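Local coordinates for tailspike protein (PDB 6E1R) that probably binds and hydrolyses the capsular polysaccharide of its Acinetobacter host, as the trimeric, beta-helical receptor-binding part of the phage tail, at residues C84-D87 with D92-A95. Residues are numbered along the deposited sequence; the frame is centred on the assembly and turned at random.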
ATOM      1  N   CYS A  84      30.252   7.651 -30.561  1.00 53.31           N
ATOM      2  CA  CYS A  84      30.909   8.790 -29.936  1.00 55.29           C
ATOM      3  C   CYS A  84      32.376   8.524 -29.616  1.00 59.19           C
ATOM      4  O   CYS A  84      32.987   9.301 -28.875  1.00 61.84           O
ATOM      5  CB  CYS A  84      30.160   9.203 -28.668  1.00 52.92           C
ATOM      6  SG  CYS A  84      28.443   9.694 -28.947  1.00 53.56           S
ATOM      7  N   GLY A  85      32.952   7.450 -30.147  1.00 61.11           N
ATOM      8  CA  GLY A  85      34.354   7.155 -29.945  1.00 62.79           C
ATOM      9  C   GLY A  85      34.662   5.993 -29.025  1.00 64.44           C
ATOM     10  O   GLY A  85      35.839   5.775 -28.711  1.00 70.04           O
ATOM     11  N   ALA A  86      33.657   5.243 -28.580  1.00 56.13           N
ATOM     12  CA  ALA A  86      33.891   4.112 -27.688  1.00 54.31           C
ATOM     13  C   ALA A  86      34.512   2.970 -28.480  1.00 55.19           C
ATOM     14  O   ALA A  86      33.873   2.399 -29.370  1.00 58.84           O
ATOM     15  CB  ALA A  86      32.588   3.678 -27.028  1.00 47.66           C
ATOM     16  N   ASP A  87      35.757   2.629 -28.155  1.00 56.86           N
ATOM     17  CA  ASP A  87      36.478   1.595 -28.878  1.00 62.43           C
ATOM     18  C   ASP A  87      36.369   0.288 -28.110  1.00 62.38           C
ATOM     19  O   ASP A  87      36.896   0.194 -26.991  1.00 62.84           O
ATOM     20  CB  ASP A  87      37.943   1.991 -29.057  1.00 67.39           C
ATOM     21  CG  ASP A  87      38.693   1.069 -29.997  1.00 69.58           C
ATOM     22  OD1 ASP A  87      38.053   0.193 -30.615  1.00 71.48           O
ATOM     23  OD2 ASP A  87      39.925   1.225 -30.121  1.00 71.33           O
ATOM     24  N   ASP A  92      39.833   1.643 -22.116  1.00 61.30           N
ATOM     25  CA  ASP A  92      39.102   2.709 -21.449  1.00 59.38           C
ATOM     26  C   ASP A  92      38.122   3.359 -22.413  1.00 58.37           C
ATOM     27  O   ASP A  92      38.388   3.479 -23.612  1.00 55.58           O
ATOM     28  CB  ASP A  92      40.045   3.770 -20.873  1.00 63.50           C
ATOM     29  CG  ASP A  92      39.302   4.866 -20.147  1.00 64.27           C
ATOM     30  OD1 ASP A  92      39.208   5.987 -20.689  1.00 66.27           O
ATOM     31  OD2 ASP A  92      38.772   4.590 -19.051  1.00 64.15           O
ATOM     32  N   HIS A  93      36.977   3.780 -21.865  1.00 52.00           N
ATOM     33  CA  HIS A  93      35.943   4.466 -22.631  1.00 50.58           C
ATOM     34  C   HIS A  93      35.459   5.726 -21.920  1.00 47.61           C
ATOM     35  O   HIS A  93      34.332   6.171 -22.161  1.00 45.01           O
ATOM     36  CB  HIS A  93      34.764   3.527 -22.902  1.00 51.71           C
ATOM     37  CG  HIS A  93      35.174   2.164 -23.367  1.00 59.83           C
ATOM     38  ND1 HIS A  93      35.376   1.113 -22.500  1.00 61.08           N
ATOM     39  CD2 HIS A  93      35.428   1.683 -24.607  1.00 63.75           C
ATOM     40  CE1 HIS A  93      35.732   0.040 -23.185  1.00 63.40           C
ATOM     41  NE2 HIS A  93      35.771   0.360 -24.466  1.00 63.91           N
ATOM     42  N   SER A  94      36.288   6.309 -21.051  1.00 51.05           N
ATOM     43  CA  SER A  94      35.853   7.441 -20.236  1.00 55.48           C
ATOM     44  C   SER A  94      35.564   8.666 -21.096  1.00 55.69           C
ATOM     45  O   SER A  94      34.461   9.223 -21.055  1.00 54.79           O
ATOM     46  CB  SER A  94      36.911   7.763 -19.180  1.00 60.50           C
ATOM     47  OG  SER A  94      37.263   6.609 -18.439  1.00 67.31           O
ATOM     48  N   ALA A  95      36.554   9.105 -21.878  1.00 51.83           N
ATOM     49  CA  ALA A  95      36.367  10.284 -22.718  1.00 54.87           C
ATOM     50  C   ALA A  95      35.264  10.070 -23.744  1.00 47.20           C
ATOM     51  O   ALA A  95      34.563  11.022 -24.111  1.00 46.81           O
ATOM     52  CB  ALA A  95      37.678  10.649 -23.412  1.00 50.14           C
TER
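His93 reaches across to the backbone of Ala86 and Asp87 with the edge of its imidazole ring. His93 NE2 gives a weak, bent hydrogen bond to the carbonyl O of Asp87, 2.8 Å long but with an angle of only 128° at the hydrogen. His93 CD2, on the same edge, lies 3.7 Å from Asp87 N, which sits near the ring plane, and 4.2 Å from the methyl CB of Ala86. CG of His93 stands opposite its own carbonyl carbon and beside the backbone N (chi1 -46°), a rotation that carries the ring over to the 84-87 side. Both ring nitrogens are engaged, since ND1 bonds to the backbone N of Arg118, and Phe115 meets the ring edge-to-face; together these contacts should restrict the ring's rotation. The Asp87 carboxylate turns off from the imidazole and bonds through OD1 to Ser89 OG. Just before His93 in the chain, Asp92 OD1 accepts from Ser94 N at 3.0 Å, met from above the carboxylate plane, while OD2 bonds to Asn120 N. The methyl of Ala86 also packs on Ala96, joining the loop to helix 94-106. The Asp92 to Ser94 bond makes an Asx turn around His93, the N-cap residue of this helix, which connects strand 79-80 to its parallel neighbour 111-113 at the N-terminal end of the right-handed parallel beta-helix, the fold characteristic of phage tailspikes.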